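Side-chain contacts in thiosulfate sulfurtransferase TUM1 (Saccharomyces cerevisiae, PDB 3UTN), which transfers sulfur from NFS1 to UBA4 in the 2-thiolation of the wobble uridine of tRNAs, and has thiosulfate sulfurtransferase activity: residues C130-G135 against I290-L295; K33-L38 against I115-D120. All blocks are in the same frame, centred on the assembly; numbering follows the deposited sequence.

Contact 1 (C130-G135 against I290-L295); sequences CAWTLG and IIKTAL
W132 and K292 carry this contact alone, their side chains crossing at about a right angle where two helices come together. The outer end of the lysine lies obliquely at the pyrrole part of the indole. K292 CE is 3.2 Å from W132 NE1, and K292 NZ stands 3.3 Å from W132 CD1. K292 NZ also comes within 3.2 Å of W132 NE1, yet both are donors and do not bond. They share an acceptor, which probably accounts for their closeness: E184 OE2 accepts a hydrogen bond from the indole N-H and forms a salt bridge with the ammonium, which has a second salt bridge to E296. Lysine suits the place because its methylene chain can lie among apolar neighbours while its end meets two carboxylates. That chain is extended until chi4, whose -62° turns NZ toward W132 CD1, no nearer NE1 than CE already is. A methionine here would probably leave E184 and E296 without their shared positive mate, and E184, still bonded to the indole N-H, freer to shift. Tryptophan's wide ring packs on L305 and meets F95 edge-to-face, while its N-H makes one polar bond in a buried place. The lysine side chain lies about 9 Å from that of C282, the persulfide-forming cysteine. Helices 127-136 and 286-297, one from each rhodanese domain, meet at the domain interface, where L305 of strand 303-306 touches both side chains.

Contact 2 (K33-L38 against I115-D120); sequences KAFVKL and ILVVYD
Helix segment 33-38, which brings F35 and L38, runs roughly antiparallel to strand 115-119 with its I115 and V117, at 153° between their directions and 11.1 Å between the axes at closest approach. No hydrogen bond crosses the gap; it is filled by hydrocarbon. F35 approaches V117 obliquely with the CD1-CE1 side of its ring: F35 CD1 is 3.5 Å from V117 CG1, and F35 CE1 is 3.6 Å from V117 CG2. Phenylalanine suits the place because its broad, flat ring can cover both valine methyls with one stretch of its carbons. With CG anti to the backbone N (chi1 169°), the phenyl group swings in toward the strand although its first bond does not point there. This is the rhodanese fold, a parallel sheet covered by helices on both faces, and 115-119 is its middle strand in the first domain, flanked by 47-51 and 141-145. Beta-branched I115 and V117 suit such a strand, presenting compact hydrocarbon to the helix. L38 reaches them tip to tip. One methyl, L38 CD2, spans both residues, lying 3.7 Å from I115 CG2 and somewhat farther from V117 CG2. The other fork meets the isoleucine a second time, L38 CD1 being 3.9 Å from I115 CD1. L38 also packs on I47, and F35 touches L145 of strand 141-145 and I73 of a loop.

How the contacts relate
Both touching residues of contact 1 are buried near the centre of the chain, between the two rhodanese domains. Contact 2 lies about 16 Å from that centre, within the first domain and under a surface helix: L38 is partly exposed, and K33 and K37 are exposed. Their chemistry differs accordingly: a lysine and a tryptophan that share one glutamate, E184, at the interface, purely apolar side chains between helix and sheet. They are connected through strand 115-119 and helix 127-136, consecutive in the chain. On the sheet face turned from helix 32-41, V118 packs against C130, A131 and L134, and L116 meets L134. Helix 127-136 thus bridges this sheet and the second domain.

Contact 1 (C130-G135 against I290-L295)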
ATOM      1  N   CYS A 130      -0.669   3.759  -2.136  1.00 18.60           N
ATOM      2  CA  CYS A 130      -0.511   5.045  -2.762  1.00 18.69           C
ATOM      3  C   CYS A 130       0.767   5.747  -2.327  1.00 18.10           C
ATOM      4  O   CYS A 130       1.536   6.206  -3.165  1.00 17.34           O
ATOM      5  CB  CYS A 130      -1.700   5.922  -2.448  1.00 19.11           C
ATOM      6  SG  CYS A 130      -1.392   7.604  -2.974  1.00 20.74           S
ATOM      7  N   ALA A 131       0.987   5.841  -1.018  1.00 17.83           N
ATOM      8  CA  ALA A 131       2.196   6.472  -0.497  1.00 17.99           C
ATOM      9  C   ALA A 131       3.394   5.777  -1.110  1.00 18.25           C
ATOM     10  O   ALA A 131       4.339   6.404  -1.581  1.00 18.79           O
ATOM     11  CB  ALA A 131       2.243   6.370   1.016  1.00 17.93           C
ATOM     12  N   TRP A 132       3.317   4.460  -1.126  1.00 18.30           N
ATOM     13  CA  TRP A 132       4.369   3.653  -1.664  1.00 19.25           C
ATOM     14  C   TRP A 132       4.549   3.903  -3.130  1.00 19.45           C
ATOM     15  O   TRP A 132       5.664   4.075  -3.581  1.00 19.49           O
ATOM     16  CB  TRP A 132       4.046   2.222  -1.375  1.00 19.82           C
ATOM     17  CG  TRP A 132       4.923   1.241  -2.051  1.00 20.78           C
ATOM     18  CD1 TRP A 132       6.210   0.861  -1.699  1.00 21.04           C
ATOM     19  CD2 TRP A 132       4.583   0.442  -3.208  1.00 20.91           C
ATOM     20  NE1 TRP A 132       6.677  -0.094  -2.552  1.00 21.44           N
ATOM     21  CE2 TRP A 132       5.749  -0.392  -3.481  1.00 21.27           C
ATOM     22  CE3 TRP A 132       3.473   0.345  -4.026  1.00 21.04           C
ATOM     23  CZ2 TRP A 132       5.778  -1.279  -4.531  1.00 21.19           C
ATOM     24  CZ3 TRP A 132       3.513  -0.562  -5.081  1.00 21.15           C
ATOM     25  CH2 TRP A 132       4.641  -1.346  -5.329  1.00 21.14           C
ATOM     26  N   THR A 133       3.448   3.956  -3.870  1.00 19.64           N
ATOM     27  CA  THR A 133       3.495   4.263  -5.299  1.00 20.52           C
ATOM     28  C   THR A 133       4.172   5.605  -5.547  1.00 20.54           C
ATOM     29  O   THR A 133       5.067   5.714  -6.383  1.00 21.11           O
ATOM     30  CB  THR A 133       2.089   4.275  -5.905  1.00 20.27           C
ATOM     31  OG1 THR A 133       1.505   2.988  -5.715  1.00 20.96           O
ATOM     32  CG2 THR A 133       2.139   4.601  -7.399  1.00 20.95           C
ATOM     33  N   LEU A 134       3.735   6.620  -4.815  1.00 20.53           N
ATOM     34  CA  LEU A 134       4.353   7.932  -4.878  1.00 21.06           C
ATOM     35  C   LEU A 134       5.835   7.835  -4.596  1.00 21.32           C
ATOM     36  O   LEU A 134       6.649   8.345  -5.354  1.00 20.93           O
ATOM     37  CB  LEU A 134       3.694   8.872  -3.877  1.00 20.66           C
ATOM     38  CG  LEU A 134       2.229   9.155  -4.183  1.00 20.63           C
ATOM     39  CD1 LEU A 134       1.617   9.886  -3.009  1.00 20.81           C
ATOM     40  CD2 LEU A 134       2.095   9.961  -5.466  1.00 20.80           C
ATOM     41  N   GLY A 135       6.168   7.159  -3.503  1.00 21.89           N
ATOM     42  CA  GLY A 135       7.552   6.939  -3.117  1.00 22.72           C
ATOM     43  C   GLY A 135       8.306   6.154  -4.164  1.00 23.11           C
ATOM     44  O   GLY A 135       9.398   6.545  -4.558  1.00 23.78           O
ATOM     45  N   ILE A 290       0.363  -2.556   2.609  1.00 18.49           N
ATOM     46  CA  ILE A 290      -0.004  -2.308   3.987  1.00 18.49           C
ATOM     47  C   ILE A 290       1.001  -3.016   4.879  1.00 18.58           C
ATOM     48  O   ILE A 290       1.589  -2.402   5.768  1.00 18.59           O
ATOM     49  CB  ILE A 290      -1.419  -2.790   4.317  1.00 18.78           C
ATOM     50  CG1 ILE A 290      -2.439  -2.089   3.415  1.00 18.60           C
ATOM     51  CG2 ILE A 290      -1.714  -2.555   5.794  1.00 18.66           C
ATOM     52  CD1 ILE A 290      -3.830  -2.671   3.515  1.00 19.68           C
ATOM     53  N   ILE A 291       1.222  -4.299   4.619  1.00 18.57           N
ATOM     54  CA  ILE A 291       2.140  -5.051   5.458  1.00 18.81           C
ATOM     55  C   ILE A 291       3.567  -4.695   5.158  1.00 18.93           C
ATOM     56  O   ILE A 291       4.384  -4.636   6.059  1.00 19.33           O
ATOM     57  CB  ILE A 291       1.920  -6.573   5.405  1.00 18.85           C
ATOM     58  CG1 ILE A 291       2.172  -7.150   4.013  1.00 18.59           C
ATOM     59  CG2 ILE A 291       0.524  -6.885   5.892  1.00 18.98           C
ATOM     60  CD1 ILE A 291       2.335  -8.656   4.019  1.00 18.30           C
ATOM     61  N   LYS A 292       3.854  -4.438   3.888  1.00 19.32           N
ATOM     62  CA  LYS A 292       5.172  -4.007   3.492  1.00 19.80           C
ATOM     63  C   LYS A 292       5.546  -2.778   4.314  1.00 19.43           C
ATOM     64  O   LYS A 292       6.633  -2.693   4.873  1.00 19.65           O
ATOM     65  CB  LYS A 292       5.169  -3.679   2.010  1.00 20.44           C
ATOM     66  CG  LYS A 292       6.440  -3.040   1.514  1.00 21.56           C
ATOM     67  CD  LYS A 292       6.326  -2.782   0.030  1.00 22.74           C
ATOM     68  CE  LYS A 292       7.671  -2.386  -0.525  1.00 23.56           C
ATOM     69  NZ  LYS A 292       8.139  -1.123   0.097  1.00 24.44           N
ATOM     70  N   THR A 293       4.610  -1.845   4.393  1.00 19.25           N
ATOM     71  CA  THR A 293       4.800  -0.606   5.112  1.00 19.73           C
ATOM     72  C   THR A 293       4.964  -0.863   6.595  1.00 19.28           C
ATOM     73  O   THR A 293       5.836  -0.269   7.228  1.00 19.51           O
ATOM     74  CB  THR A 293       3.626   0.342   4.847  1.00 19.84           C
ATOM     75  OG1 THR A 293       3.586   0.621   3.444  1.00 19.83           O
ATOM     76  CG2 THR A 293       3.781   1.632   5.615  1.00 20.00           C
ATOM     77  N   ALA A 294       4.141  -1.759   7.131  1.00 19.52           N
ATOM     78  CA  ALA A 294       4.245  -2.167   8.528  1.00 20.08           C
ATOM     79  C   ALA A 294       5.611  -2.773   8.807  1.00 20.82           C
ATOM     80  O   ALA A 294       6.230  -2.470   9.822  1.00 20.93           O
ATOM     81  CB  ALA A 294       3.155  -3.150   8.880  1.00 19.38           C
ATOM     82  N   LEU A 295       6.077  -3.614   7.888  1.00 21.00           N
ATOM     83  CA  LEU A 295       7.380  -4.250   8.023  1.00 21.92           C
ATOM     84  C   LEU A 295       8.492  -3.220   7.999  1.00 22.35           C
ATOM     85  O   LEU A 295       9.369  -3.222   8.856  1.00 22.63           O
ATOM     86  CB  LEU A 295       7.585  -5.286   6.923  1.00 21.64           C
ATOM     87  CG  LEU A 295       6.556  -6.411   6.937  1.00 21.74           C
ATOM     88  CD1 LEU A 295       6.833  -7.387   5.817  1.00 22.20           C
ATOM     89  CD2 LEU A 295       6.534  -7.125   8.279  1.00 22.40           C
TER

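Contact 2 (K33-L38 against I115-D120)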
ATOM      1  N   LYS A  33      -0.985  14.550  14.230  1.00 22.20           N
ATOM      2  CA  LYS A  33      -0.338  15.663  14.921  1.00 23.60           C
ATOM      3  C   LYS A  33       0.918  16.110  14.201  1.00 22.60           C
ATOM      4  O   LYS A  33       1.119  17.303  14.006  1.00 23.63           O
ATOM      5  CB  LYS A  33      -0.053  15.366  16.397  1.00 25.26           C
ATOM      6  CG  LYS A  33       1.042  14.353  16.684  1.00 27.51           C
ATOM      7  CD  LYS A  33       1.228  14.167  18.188  1.00 29.76           C
ATOM      8  CE  LYS A  33      -0.105  14.223  18.920  1.00 31.22           C
ATOM      9  NZ  LYS A  33      -0.050  13.653  20.296  1.00 34.22           N
ATOM     10  N   ALA A  34       1.741  15.152  13.790  1.00 22.51           N
ATOM     11  CA  ALA A  34       2.953  15.465  13.056  1.00 21.79           C
ATOM     12  C   ALA A  34       2.561  16.104  11.741  1.00 20.73           C
ATOM     13  O   ALA A  34       3.215  17.021  11.272  1.00 20.52           O
ATOM     14  CB  ALA A  34       3.777  14.219  12.823  1.00 22.36           C
ATOM     15  N   PHE A  35       1.467  15.627  11.162  1.00 20.46           N
ATOM     16  CA  PHE A  35       0.985  16.203   9.929  1.00 20.23           C
ATOM     17  C   PHE A  35       0.600  17.666  10.080  1.00 20.12           C
ATOM     18  O   PHE A  35       1.025  18.489   9.288  1.00 21.14           O
ATOM     19  CB  PHE A  35      -0.179  15.411   9.354  1.00 19.98           C
ATOM     20  CG  PHE A  35      -0.871  16.116   8.237  1.00 20.34           C
ATOM     21  CD1 PHE A  35      -0.289  16.185   6.977  1.00 20.38           C
ATOM     22  CD2 PHE A  35      -2.077  16.760   8.456  1.00 20.29           C
ATOM     23  CE1 PHE A  35      -0.925  16.847   5.943  1.00 20.22           C
ATOM     24  CE2 PHE A  35      -2.715  17.425   7.426  1.00 20.69           C
ATOM     25  CZ  PHE A  35      -2.136  17.466   6.168  1.00 20.35           C
ATOM     26  N   VAL A  36      -0.211  17.998  11.076  1.00 19.97           N
ATOM     27  CA  VAL A  36      -0.610  19.397  11.217  1.00 20.44           C
ATOM     28  C   VAL A  36       0.600  20.233  11.593  1.00 20.79           C
ATOM     29  O   VAL A  36       0.738  21.369  11.141  1.00 21.35           O
ATOM     30  CB  VAL A  36      -1.782  19.616  12.193  1.00 20.49           C
ATOM     31  CG1 VAL A  36      -3.034  18.950  11.650  1.00 20.19           C
ATOM     32  CG2 VAL A  36      -1.455  19.112  13.587  1.00 19.69           C
ATOM     33  N   LYS A  37       1.491  19.644  12.387  1.00 21.48           N
ATOM     34  CA  LYS A  37       2.747  20.295  12.716  1.00 22.45           C
ATOM     35  C   LYS A  37       3.489  20.565  11.417  1.00 22.00           C
ATOM     36  O   LYS A  37       3.935  21.676  11.166  1.00 22.14           O
ATOM     37  CB  LYS A  37       3.591  19.431  13.645  1.00 23.12           C
ATOM     38  CG  LYS A  37       4.854  20.132  14.103  1.00 24.56           C
ATOM     39  CD  LYS A  37       5.767  19.214  14.887  1.00 25.97           C
ATOM     40  CE  LYS A  37       7.012  19.985  15.282  1.00 27.51           C
ATOM     41  NZ  LYS A  37       7.763  19.269  16.341  1.00 28.85           N
ATOM     42  N   LEU A  38       3.590  19.535  10.588  1.00 22.58           N
ATOM     43  CA  LEU A  38       4.237  19.660   9.293  1.00 22.88           C
ATOM     44  C   LEU A  38       3.576  20.770   8.491  1.00 22.79           C
ATOM     45  O   LEU A  38       4.249  21.681   8.018  1.00 23.75           O
ATOM     46  CB  LEU A  38       4.183  18.338   8.536  1.00 23.31           C
ATOM     47  CG  LEU A  38       4.737  18.306   7.113  1.00 23.50           C
ATOM     48  CD1 LEU A  38       6.250  18.429   7.106  1.00 24.18           C
ATOM     49  CD2 LEU A  38       4.292  17.015   6.453  1.00 23.49           C
ATOM     50  N   ILE A 115       5.035  17.973  -0.607  1.00 23.47           N
ATOM     51  CA  ILE A 115       4.997  16.959   0.415  1.00 22.49           C
ATOM     52  C   ILE A 115       3.641  16.294   0.239  1.00 21.62           C
ATOM     53  O   ILE A 115       2.598  16.918   0.424  1.00 21.79           O
ATOM     54  CB  ILE A 115       5.117  17.557   1.814  1.00 22.54           C
ATOM     55  CG1 ILE A 115       6.500  18.177   2.010  1.00 23.13           C
ATOM     56  CG2 ILE A 115       4.848  16.483   2.849  1.00 22.56           C
ATOM     57  CD1 ILE A 115       6.641  18.966   3.291  1.00 24.41           C
ATOM     58  N   LEU A 116       3.663  15.038  -0.167  1.00 20.53           N
ATOM     59  CA  LEU A 116       2.429  14.324  -0.345  1.00 20.22           C
ATOM     60  C   LEU A 116       2.149  13.596   0.928  1.00 19.09           C
ATOM     61  O   LEU A 116       2.994  12.887   1.457  1.00 20.06           O
ATOM     62  CB  LEU A 116       2.498  13.368  -1.525  1.00 20.36           C
ATOM     63  CG  LEU A 116       2.771  14.082  -2.848  1.00 20.29           C
ATOM     64  CD1 LEU A 116       2.901  13.060  -3.958  1.00 20.89           C
ATOM     65  CD2 LEU A 116       1.693  15.104  -3.179  1.00 20.60           C
ATOM     66  N   VAL A 117       0.970  13.823   1.458  1.00 18.52           N
ATOM     67  CA  VAL A 117       0.599  13.135   2.657  1.00 17.49           C
ATOM     68  C   VAL A 117      -0.582  12.279   2.302  1.00 16.92           C
ATOM     69  O   VAL A 117      -1.695  12.752   2.122  1.00 16.66           O
ATOM     70  CB  VAL A 117       0.310  14.080   3.820  1.00 17.73           C
ATOM     71  CG1 VAL A 117      -0.102  13.258   5.026  1.00 17.17           C
ATOM     72  CG2 VAL A 117       1.548  14.919   4.129  1.00 17.58           C
ATOM     73  N   VAL A 118      -0.313  10.996   2.198  1.00 16.70           N
ATOM     74  CA  VAL A 118      -1.288  10.096   1.682  1.00 16.61           C
ATOM     75  C   VAL A 118      -2.132   9.608   2.821  1.00 17.03           C
ATOM     76  O   VAL A 118      -1.644   9.336   3.908  1.00 16.93           O
ATOM     77  CB  VAL A 118      -0.630   8.905   1.001  1.00 16.39           C
ATOM     78  CG1 VAL A 118      -1.701   8.016   0.407  1.00 16.34           C
ATOM     79  CG2 VAL A 118       0.312   9.403  -0.078  1.00 16.49           C
ATOM     80  N   TYR A 119      -3.413   9.500   2.556  1.00 17.49           N
ATOM     81  CA  TYR A 119      -4.287   8.905   3.514  1.00 18.05           C
ATOM     82  C   TYR A 119      -5.373   8.239   2.728  1.00 18.07           C
ATOM     83  O   TYR A 119      -5.461   8.383   1.512  1.00 18.54           O
ATOM     84  CB  TYR A 119      -4.852   9.968   4.443  1.00 17.45           C
ATOM     85  CG  TYR A 119      -5.692  11.020   3.772  1.00 17.96           C
ATOM     86  CD1 TYR A 119      -5.107  12.098   3.107  1.00 18.34           C
ATOM     87  CD2 TYR A 119      -7.074  10.941   3.808  1.00 17.86           C
ATOM     88  CE1 TYR A 119      -5.888  13.065   2.502  1.00 18.34           C
ATOM     89  CE2 TYR A 119      -7.859  11.905   3.220  1.00 18.69           C
ATOM     90  CZ  TYR A 119      -7.263  12.960   2.574  1.00 18.63           C
ATOM     91  OH  TYR A 119      -8.059  13.901   1.995  1.00 19.57           O
ATOM     92  N   ASP A 120      -6.188   7.484   3.430  1.00 18.89           N
ATOM     93  CA  ASP A 120      -7.380   6.963   2.828  1.00 19.81           C
ATOM     94  C   ASP A 120      -8.433   6.947   3.905  1.00 20.09           C
ATOM     95  O   ASP A 120      -8.121   7.136   5.083  1.00 20.12           O
ATOM     96  CB  ASP A 120      -7.125   5.586   2.210  1.00 20.30           C
ATOM     97  CG  ASP A 120      -6.699   4.552   3.216  1.00 20.57           C
ATOM     98  OD1 ASP A 120      -7.064   4.655   4.402  1.00 22.40           O
ATOM     99  OD2 ASP A 120      -6.008   3.605   2.811  1.00 20.70           O
TER